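Local atomic coordinates of F5/8 type C domain protein (Bacteroides ovatus, PDB entry 4ZRX), a protein that is a putative alpha-L-fucosidase, probably hydrolysing terminal fucose from glycans with a TIM-barrel domain, in a chain that also holds an F5/8 type C module. Residues 58-63 with 97-102; 285-290 with 321-326. All coordinates share one frame; numbering follows the deposited sequence. Where two conformers were deposited one is given.

Interaction 1. Residues 58-63 with 97-102. With EDO (1,2-ethanediol), chain D.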
ATOM      1  N   ARG A  58      17.824   5.909 -10.243  1.00 24.06           N
ATOM      2  CA  ARG A  58      17.368   4.627 -10.697  1.00 24.83           C
ATOM      3  C   ARG A  58      16.488   3.948  -9.649  1.00 23.69           C
ATOM      4  O   ARG A  58      16.680   4.154  -8.487  1.00 24.81           O
ATOM      5  CB  ARG A  58      18.572   3.739 -10.950  1.00 26.17           C
ATOM      6  CG  ARG A  58      19.361   4.197 -12.150  1.00 28.76           C
ATOM      7  CD  ARG A  58      20.531   3.311 -12.295  1.00 32.19           C
ATOM      8  NE  ARG A  58      21.294   3.756 -13.434  1.00 35.47           N
ATOM      9  CZ  ARG A  58      22.571   3.494 -13.668  1.00 38.18           C
ATOM     10  NH1 ARG A  58      23.332   2.757 -12.823  1.00 38.62           N
ATOM     11  NH2 ARG A  58      23.096   4.030 -14.778  1.00 37.30           N
ATOM     12  N   GLU A  59      15.518   3.157 -10.064  1.00 21.83           N
ATOM     13  CA  GLU A  59      14.778   2.338  -9.131  1.00 20.73           C
ATOM     14  C   GLU A  59      15.533   1.079  -8.750  1.00 21.04           C
ATOM     15  O   GLU A  59      15.450   0.650  -7.610  1.00 20.64           O
ATOM     16  CB  GLU A  59      13.365   1.957  -9.678  1.00 20.53           C
ATOM     17  CG  GLU A  59      12.375   3.148  -9.515  1.00 20.70           C
ATOM     18  CD  GLU A  59      12.023   3.342  -8.029  1.00 19.67           C
ATOM     19  OE1 GLU A  59      11.345   2.438  -7.475  1.00 18.71           O
ATOM     20  OE2 GLU A  59      12.450   4.370  -7.448  1.00 18.13           O
ATOM     21  N   TRP A  60      16.174   0.437  -9.734  1.00 21.19           N
ATOM     22  CA  TRP A  60      17.072  -0.673  -9.459  1.00 21.91           C
ATOM     23  C   TRP A  60      18.439  -0.266 -10.016  1.00 22.13           C
ATOM     24  O   TRP A  60      18.555   0.112 -11.181  1.00 22.20           O
ATOM     25  CB  TRP A  60      16.634  -1.964 -10.158  1.00 23.58           C
ATOM     26  CG  TRP A  60      15.549  -2.754  -9.465  1.00 23.79           C
ATOM     27  CD1 TRP A  60      14.847  -2.408  -8.370  1.00 22.41           C
ATOM     28  CD2 TRP A  60      15.034  -4.028  -9.898  1.00 24.02           C
ATOM     29  NE1 TRP A  60      13.921  -3.393  -8.067  1.00 22.63           N
ATOM     30  CE2 TRP A  60      14.032  -4.404  -8.975  1.00 24.58           C
ATOM     31  CE3 TRP A  60      15.337  -4.879 -10.963  1.00 25.64           C
ATOM     32  CZ2 TRP A  60      13.301  -5.615  -9.096  1.00 26.11           C
ATOM     33  CZ3 TRP A  60      14.624  -6.094 -11.074  1.00 27.56           C
ATOM     34  CH2 TRP A  60      13.615  -6.432 -10.136  1.00 27.29           C
ATOM     35  N   GLY A  61      19.450  -0.353  -9.193  1.00 21.79           N
ATOM     36  CA  GLY A  61      20.847  -0.120  -9.658  1.00 22.06           C
ATOM     37  C   GLY A  61      21.424  -1.382 -10.243  1.00 23.09           C
ATOM     38  O   GLY A  61      20.884  -2.487 -10.075  1.00 23.34           O
ATOM     39  N   ASP A  62      22.587  -1.253 -10.890  1.00 23.29           N
ATOM     40  CA  ASP A  62      23.145  -2.401 -11.621  1.00 24.43           C
ATOM     41  C   ASP A  62      24.407  -2.974 -11.003  1.00 24.41           C
ATOM     42  O   ASP A  62      24.986  -3.953 -11.537  1.00 24.32           O
ATOM     43  CB  ASP A  62      23.393  -2.015 -13.074  1.00 27.00           C
ATOM     44  CG  ASP A  62      24.442  -0.907 -13.233  1.00 28.43           C
ATOM     45  OD1 ASP A  62      25.080  -0.428 -12.245  1.00 28.52           O
ATOM     46  OD2 ASP A  62      24.612  -0.446 -14.389  1.00 33.50           O
ATOM     47  N   GLY A  63      24.889  -2.377  -9.917  1.00 23.34           N
ATOM     48  CA  GLY A  63      26.070  -2.911  -9.221  1.00 24.55           C
ATOM     49  C   GLY A  63      27.388  -2.293  -9.727  1.00 25.21           C
ATOM     50  O   GLY A  63      28.437  -2.478  -9.139  1.00 26.25           O
ATOM     51  N   LYS A  97      21.116  -2.521   2.243  1.00 16.61           N
ATOM     52  CA  LYS A  97      21.705  -2.908   0.991  1.00 17.00           C
ATOM     53  C   LYS A  97      20.573  -3.303   0.063  1.00 17.14           C
ATOM     54  O   LYS A  97      19.782  -4.178   0.377  1.00 17.45           O
ATOM     55  CB  LYS A  97      22.641  -4.114   1.131  1.00 18.09           C
ATOM     56  CG  LYS A  97      23.432  -4.403  -0.166  1.00 18.39           C
ATOM     57  CD  LYS A  97      24.219  -5.718  -0.043  1.00 19.43           C
ATOM     58  CE  LYS A  97      23.393  -6.914  -0.252  1.00 19.82           C
ATOM     59  NZ  LYS A  97      24.147  -8.174  -0.156  1.00 21.17           N
ATOM     60  N   HIS A  98      20.468  -2.589  -1.070  1.00 16.59           N
ATOM     61  CA  HIS A  98      19.494  -2.911  -2.101  1.00 16.44           C
ATOM     62  C   HIS A  98      20.164  -3.783  -3.183  1.00 17.55           C
ATOM     63  O   HIS A  98      21.230  -4.302  -2.954  1.00 17.19           O
ATOM     64  CB  HIS A  98      18.810  -1.627  -2.619  1.00 16.31           C
ATOM     65  CG  HIS A  98      17.446  -1.866  -3.161  1.00 17.02           C
ATOM     66  ND1 HIS A  98      17.200  -2.089  -4.492  1.00 17.99           N
ATOM     67  CD2 HIS A  98      16.245  -1.959  -2.542  1.00 17.38           C
ATOM     68  CE1 HIS A  98      15.913  -2.309  -4.676  1.00 17.91           C
ATOM     69  NE2 HIS A  98      15.310  -2.268  -3.503  1.00 17.67           N
ATOM     70  N   HIS A  99      19.456  -4.056  -4.286  1.00 18.23           N
ATOM     71  CA  HIS A  99      19.917  -5.078  -5.276  1.00 20.21           C
ATOM     72  C   HIS A  99      21.256  -4.742  -5.889  1.00 20.53           C
ATOM     73  O   HIS A  99      22.039  -5.636  -6.241  1.00 20.91           O
ATOM     74  CB  HIS A  99      18.916  -5.265  -6.404  1.00 20.58           C
ATOM     75  CG  HIS A  99      17.513  -5.546  -5.937  1.00 21.10           C
ATOM     76  ND1 HIS A  99      17.234  -6.332  -4.839  1.00 21.52           N
ATOM     77  CD2 HIS A  99      16.318  -5.183  -6.458  1.00 21.66           C
ATOM     78  CE1 HIS A  99      15.919  -6.410  -4.683  1.00 22.24           C
ATOM     79  NE2 HIS A  99      15.342  -5.738  -5.664  1.00 22.19           N
ATOM     80  N   ASP A 100      21.515  -3.453  -5.961  1.00 19.82           N
ATOM     81  CA  ASP A 100      22.798  -2.908  -6.460  1.00 21.21           C
ATOM     82  C   ASP A 100      23.997  -3.280  -5.608  1.00 20.79           C
ATOM     83  O   ASP A 100      25.138  -3.226  -6.079  1.00 22.38           O
ATOM     84  CB  ASP A 100      22.679  -1.391  -6.583  1.00 21.29           C
ATOM     85  CG  ASP A 100      22.363  -0.740  -5.296  1.00 22.11           C
ATOM     86  OD1 ASP A 100      23.351  -0.467  -4.601  1.00 24.29           O
ATOM     87  OD2 ASP A 100      21.169  -0.536  -4.976  1.00 21.51           O
ATOM     88  N   GLY A 101      23.779  -3.657  -4.352  1.00 20.11           N
ATOM     89  CA  GLY A 101      24.852  -4.181  -3.528  1.00 20.51           C
ATOM     90  C   GLY A 101      25.646  -3.174  -2.736  1.00 20.88           C
ATOM     91  O   GLY A 101      26.565  -3.560  -1.979  1.00 21.05           O
ATOM     92  N   PHE A 102      25.290  -1.895  -2.892  1.00 19.57           N
ATOM     93  CA  PHE A 102      25.920  -0.818  -2.152  1.00 20.18           C
ATOM     94  C   PHE A 102      25.499  -0.777  -0.675  1.00 19.80           C
ATOM     95  O   PHE A 102      24.337  -0.628  -0.379  1.00 19.55           O
ATOM     96  CB  PHE A 102      25.640   0.530  -2.820  1.00 19.90           C
ATOM     97  CG  PHE A 102      26.326   1.669  -2.128  1.00 20.28           C
ATOM     98  CD1 PHE A 102      27.696   1.916  -2.340  1.00 20.50           C
ATOM     99  CD2 PHE A 102      25.629   2.500  -1.284  1.00 20.41           C
ATOM    100  CE1 PHE A 102      28.319   2.984  -1.686  1.00 20.61           C
ATOM    101  CE2 PHE A 102      26.273   3.532  -0.640  1.00 20.84           C
ATOM    102  CZ  PHE A 102      27.594   3.770  -0.850  1.00 20.93           C
TER
HETATM  103  C1  EDO D 703      11.575  -3.450  -2.100  1.00 26.04           C
HETATM  104  O1  EDO D 703      12.472  -2.638  -2.856  1.00 23.30           O
HETATM  105  C2  EDO D 703      10.190  -3.295  -2.700  1.00 27.91           C
HETATM  106  O2  EDO D 703      10.251  -3.592  -4.104  1.00 30.19           O
HETATM  107  O   HOH W   1      19.108  -1.390  -6.500  1.00 19.30           O

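Interaction 2. Residues 285-290 with 321-326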
ATOM      1  N   SER A 285       0.086 -11.542   6.289  1.00 14.64           N
ATOM      2  CA  SER A 285       0.284 -10.602   5.189  0.50 14.48           C
ATOM      3  C   SER A 285       0.818  -9.242   5.594  1.00 14.16           C
ATOM      4  O   SER A 285       0.299  -8.660   6.545  1.00 14.28           O
ATOM      5  CB  SER A 285      -1.088 -10.386   4.532  0.50 14.31           C
ATOM      6  OG  SER A 285      -1.022  -9.420   3.517  0.50 14.31           O
ATOM      7  N   GLU A 286       1.805  -8.740   4.839  1.00 14.03           N
ATOM      8  CA  GLU A 286       2.301  -7.413   4.966  1.00 13.95           C
ATOM      9  C   GLU A 286       2.115  -6.711   3.632  1.00 13.58           C
ATOM     10  O   GLU A 286       2.578  -7.188   2.578  1.00 13.74           O
ATOM     11  CB  GLU A 286       3.779  -7.470   5.344  1.00 14.64           C
ATOM     12  CG  GLU A 286       4.413  -6.140   5.731  1.00 15.23           C
ATOM     13  CD  GLU A 286       5.926  -6.317   5.931  1.00 15.88           C
ATOM     14  OE1 GLU A 286       6.636  -6.615   4.942  1.00 16.62           O
ATOM     15  OE2 GLU A 286       6.395  -6.214   7.082  1.00 16.92           O
ATOM     16  N   VAL A 287       1.440  -5.562   3.684  1.00 13.44           N
ATOM     17  CA  VAL A 287       1.181  -4.719   2.523  1.00 13.53           C
ATOM     18  C   VAL A 287       2.271  -3.656   2.446  1.00 13.46           C
ATOM     19  O   VAL A 287       2.391  -2.858   3.355  1.00 13.97           O
ATOM     20  CB  VAL A 287      -0.195  -4.070   2.633  1.00 12.96           C
ATOM     21  CG1 VAL A 287      -0.390  -2.910   1.583  1.00 13.46           C
ATOM     22  CG2 VAL A 287      -1.267  -5.093   2.516  1.00 13.21           C
ATOM     23  N   ASP A 288       3.096  -3.689   1.393  1.00 12.89           N
ATOM     24  CA  ASP A 288       4.153  -2.729   1.206  1.00 13.53           C
ATOM     25  C   ASP A 288       3.792  -1.790   0.057  1.00 13.47           C
ATOM     26  O   ASP A 288       3.357  -2.242  -1.007  1.00 15.53           O
ATOM     27  CB  ASP A 288       5.545  -3.356   1.021  1.00 13.43           C
ATOM     28  CG  ASP A 288       5.693  -4.235  -0.200  1.00 14.87           C
ATOM     29  OD1 ASP A 288       4.736  -4.908  -0.627  1.00 15.89           O
ATOM     30  OD2 ASP A 288       6.845  -4.283  -0.738  1.00 16.29           O
ATOM     31  N   VAL A 289       3.958  -0.492   0.253  1.00 13.48           N
ATOM     32  CA  VAL A 289       3.624   0.452  -0.792  1.00 12.86           C
ATOM     33  C   VAL A 289       4.396   1.694  -0.579  1.00 13.55           C
ATOM     34  O   VAL A 289       4.717   2.032   0.571  1.00 13.71           O
ATOM     35  CB  VAL A 289       2.076   0.686  -0.835  1.00 13.68           C
ATOM     36  CG1 VAL A 289       1.576   1.270   0.467  1.00 13.52           C
ATOM     37  CG2 VAL A 289       1.657   1.535  -1.999  1.00 14.19           C
ATOM     38  N   SER A 290       4.671   2.417  -1.649  1.00 13.40           N
ATOM     39  CA  SER A 290       5.355   3.690  -1.492  1.00 13.46           C
ATOM     40  C   SER A 290       4.422   4.893  -1.470  1.00 14.21           C
ATOM     41  O   SER A 290       3.355   4.879  -2.048  1.00 14.71           O
ATOM     42  CB  SER A 290       6.400   3.838  -2.618  1.00 13.59           C
ATOM     43  OG  SER A 290       7.168   5.023  -2.488  1.00 14.18           O
ATOM     44  N   TYR A 321      -7.834  -4.614   6.502  1.00 12.87           N
ATOM     45  CA  TYR A 321      -7.989  -5.884   5.832  1.00 13.18           C
ATOM     46  C   TYR A 321      -7.030  -6.924   6.432  1.00 13.49           C
ATOM     47  O   TYR A 321      -6.586  -7.848   5.740  1.00 13.82           O
ATOM     48  CB  TYR A 321      -7.696  -5.750   4.339  1.00 14.01           C
ATOM     49  CG  TYR A 321      -8.767  -5.145   3.436  1.00 15.45           C
ATOM     50  CD1 TYR A 321      -9.990  -4.655   3.911  1.00 16.17           C
ATOM     51  CD2 TYR A 321      -8.551  -5.148   2.052  1.00 17.20           C
ATOM     52  CE1 TYR A 321     -10.933  -4.118   3.026  1.00 18.52           C
ATOM     53  CE2 TYR A 321      -9.497  -4.613   1.162  1.00 18.13           C
ATOM     54  CZ  TYR A 321     -10.651  -4.104   1.669  1.00 19.91           C
ATOM     55  OH  TYR A 321     -11.618  -3.543   0.839  1.00 21.89           O
ATOM     56  N   ASN A 322      -6.725  -6.823   7.717  1.00 12.78           N
ATOM     57  CA  ASN A 322      -5.968  -7.856   8.406  1.00 13.13           C
ATOM     58  C   ASN A 322      -4.531  -8.001   7.859  1.00 13.19           C
ATOM     59  O   ASN A 322      -4.021  -9.128   7.795  1.00 14.19           O
ATOM     60  CB  ASN A 322      -6.752  -9.167   8.365  1.00 13.19           C
ATOM     61  CG  ASN A 322      -6.201 -10.248   9.294  1.00 14.25           C
ATOM     62  OD1 ASN A 322      -5.610  -9.979  10.339  1.00 15.46           O
ATOM     63  ND2 ASN A 322      -6.380 -11.487   8.881  1.00 14.63           N
ATOM     64  N   SER A 323      -3.945  -6.891   7.449  1.00 13.61           N
ATOM     65  CA  SER A 323      -2.525  -6.817   7.064  1.00 13.20           C
ATOM     66  C   SER A 323      -1.856  -5.738   7.915  1.00 13.83           C
ATOM     67  O   SER A 323      -2.472  -4.796   8.385  1.00 15.05           O
ATOM     68  CB  SER A 323      -2.308  -6.484   5.594  1.00 13.16           C
ATOM     69  OG  SER A 323      -2.613  -7.624   4.753  1.00 14.56           O
ATOM     70  N   VAL A 324      -0.550  -5.844   8.008  1.00 13.61           N
ATOM     71  CA  VAL A 324       0.274  -4.702   8.446  1.00 13.26           C
ATOM     72  C   VAL A 324       0.543  -3.814   7.243  1.00 12.99           C
ATOM     73  O   VAL A 324       0.783  -4.336   6.126  1.00 13.69           O
ATOM     74  CB  VAL A 324       1.627  -5.225   9.047  1.00 14.01           C
ATOM     75  CG1 VAL A 324       2.671  -4.131   9.184  1.00 13.57           C
ATOM     76  CG2 VAL A 324       1.385  -5.858  10.439  1.00 14.31           C
ATOM     77  N   LEU A 325       0.542  -2.491   7.428  1.00 12.45           N
ATOM     78  CA  LEU A 325       0.884  -1.581   6.365  1.00 12.71           C
ATOM     79  C   LEU A 325       2.340  -1.077   6.552  1.00 13.29           C
ATOM     80  O   LEU A 325       2.628  -0.415   7.555  1.00 13.80           O
ATOM     81  CB  LEU A 325      -0.057  -0.408   6.317  1.00 13.14           C
ATOM     82  CG  LEU A 325       0.257   0.708   5.369  1.00 13.45           C
ATOM     83  CD1 LEU A 325       0.355   0.202   3.932  1.00 13.53           C
ATOM     84  CD2 LEU A 325      -0.735   1.845   5.482  1.00 14.38           C
ATOM     85  N   LEU A 326       3.158  -1.354   5.538  1.00 13.02           N
ATOM     86  CA  LEU A 326       4.541  -0.916   5.506  1.00 12.71           C
ATOM     87  C   LEU A 326       4.651   0.118   4.393  1.00 13.27           C
ATOM     88  O   LEU A 326       4.642  -0.236   3.183  1.00 14.08           O
ATOM     89  CB  LEU A 326       5.457  -2.098   5.225  1.00 13.88           C
ATOM     90  CG  LEU A 326       6.914  -1.839   4.889  1.00 13.77           C
ATOM     91  CD1 LEU A 326       7.550  -1.070   6.051  1.00 14.66           C
ATOM     92  CD2 LEU A 326       7.576  -3.227   4.667  1.00 14.58           C
TER
HETATM   93  O   HOH W   2      -1.361  -9.718   8.540  1.00 15.99           O

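Interaction 1. Residues 58-63 with 97-102
Trp-60 meets His-98 and His-99 in an aromatic cluster at the mouth of the barrel, where the loop after helix 52-56 comes against the loop after strand 91-97. His-99 brings its edge over one face of the indole: its CD2 lies 3.4 Å from Trp-60 NE1, and planes at 88° make the pair edge-to-face. His-99 ND1 is bonded to Ser-146 OG, which limits rotation of the ring. Trp-60 CD1 comes to the edge of the His-98 ring, near its plane, 3.8 Å from His-98 CE1. The His-98 CG is anti to the backbone N (chi1 -153°), which sends NE2 to O1 of the ethanediol at 2.9 Å, almost straight (174°). His-98 ND1 is 2.9 Å from water 1. That water accepts from Gly-61 N at 2.9 Å and donates to Asp-100 OD2 at 2.7 Å, tying the loops together. An alanine at His-98 would probably leave this water one partner short and take from the diol one of its bonds. Gly-61 CA packs 3.8 Å from Asp-100 CB, where any Gly-61 side chain would clash. Asp-100 OD1 closes an Asx turn with Phe-102 N. Such loops beyond the C-terminal ends of strands line the active-site pocket of TIM barrels.

Interaction 2. Residues 285-290 with 321-326
Val-287 and Leu-325 stand at the middle of three consecutive parallel beta bridges, between Glu-286 with Val-324 and Asp-288 with Leu-326; the short axes run 26° apart. Four backbone hydrogen bonds join the strands. Val-287 donates from N to Val-324 O at 2.8 Å and accepts through its O from Leu-326 N, also at 2.8 Å, so both its polar backbone atoms are engaged. Val-289 N reaches Leu-326 O at 3.0 Å, while the bond from Val-324 N to Ser-285 O is the longest, at 3.3 Å, and the most bent at the carbonyl (149°). Beyond that end, water 2 donates to both Ser-285 O and Asn-322 O. The hydroxyls of Ser-285 and Ser-323 also bond in the conformer given, though Ser-285 has a second one.

The side-chain contacts divide between two faces. On one, Leu-325 CD1 lies across from the valine tips, 4.0 Å from Val-287 CG1 and 3.8 Å from Val-289 CG1. On the other, Leu-326 CD2 touches Glu-286 OE1 at 3.5 Å; the acid, CG anti to the backbone N (chi1 -171°), has its polar end held by Trp-183 NE1.

Helix 308-316 joins the two strands as a beta-alpha-beta unit. Strand 44-48 pairs with 324-328, bringing Leu-44 against Leu-325, while Trp-39 of helix 34-42 packs on Glu-286 and Val-324.

Interaction 1 and interaction 2 lie at different levels of the same barrel: their centres are 24 Å apart, and the nearest atoms, about 7 Å apart, do not touch. Strand 44-48 connects them through the sheet, since it pairs in parallel with both 91-97 and 324-328. The bound ethanediol (EDO) gives a second geometric connection. Its O1 is bonded to His-98 in segment 97-102, and its other end approaches strand 285-290, with EDO C2 4.0 Å from Asp-288 OD2; His-49 and Glu-230 also bond it. The molecule probably comes from the crystallisation liquor, but its position is consistent with a sugar-binding pocket floored by strand residues and rimmed by loops.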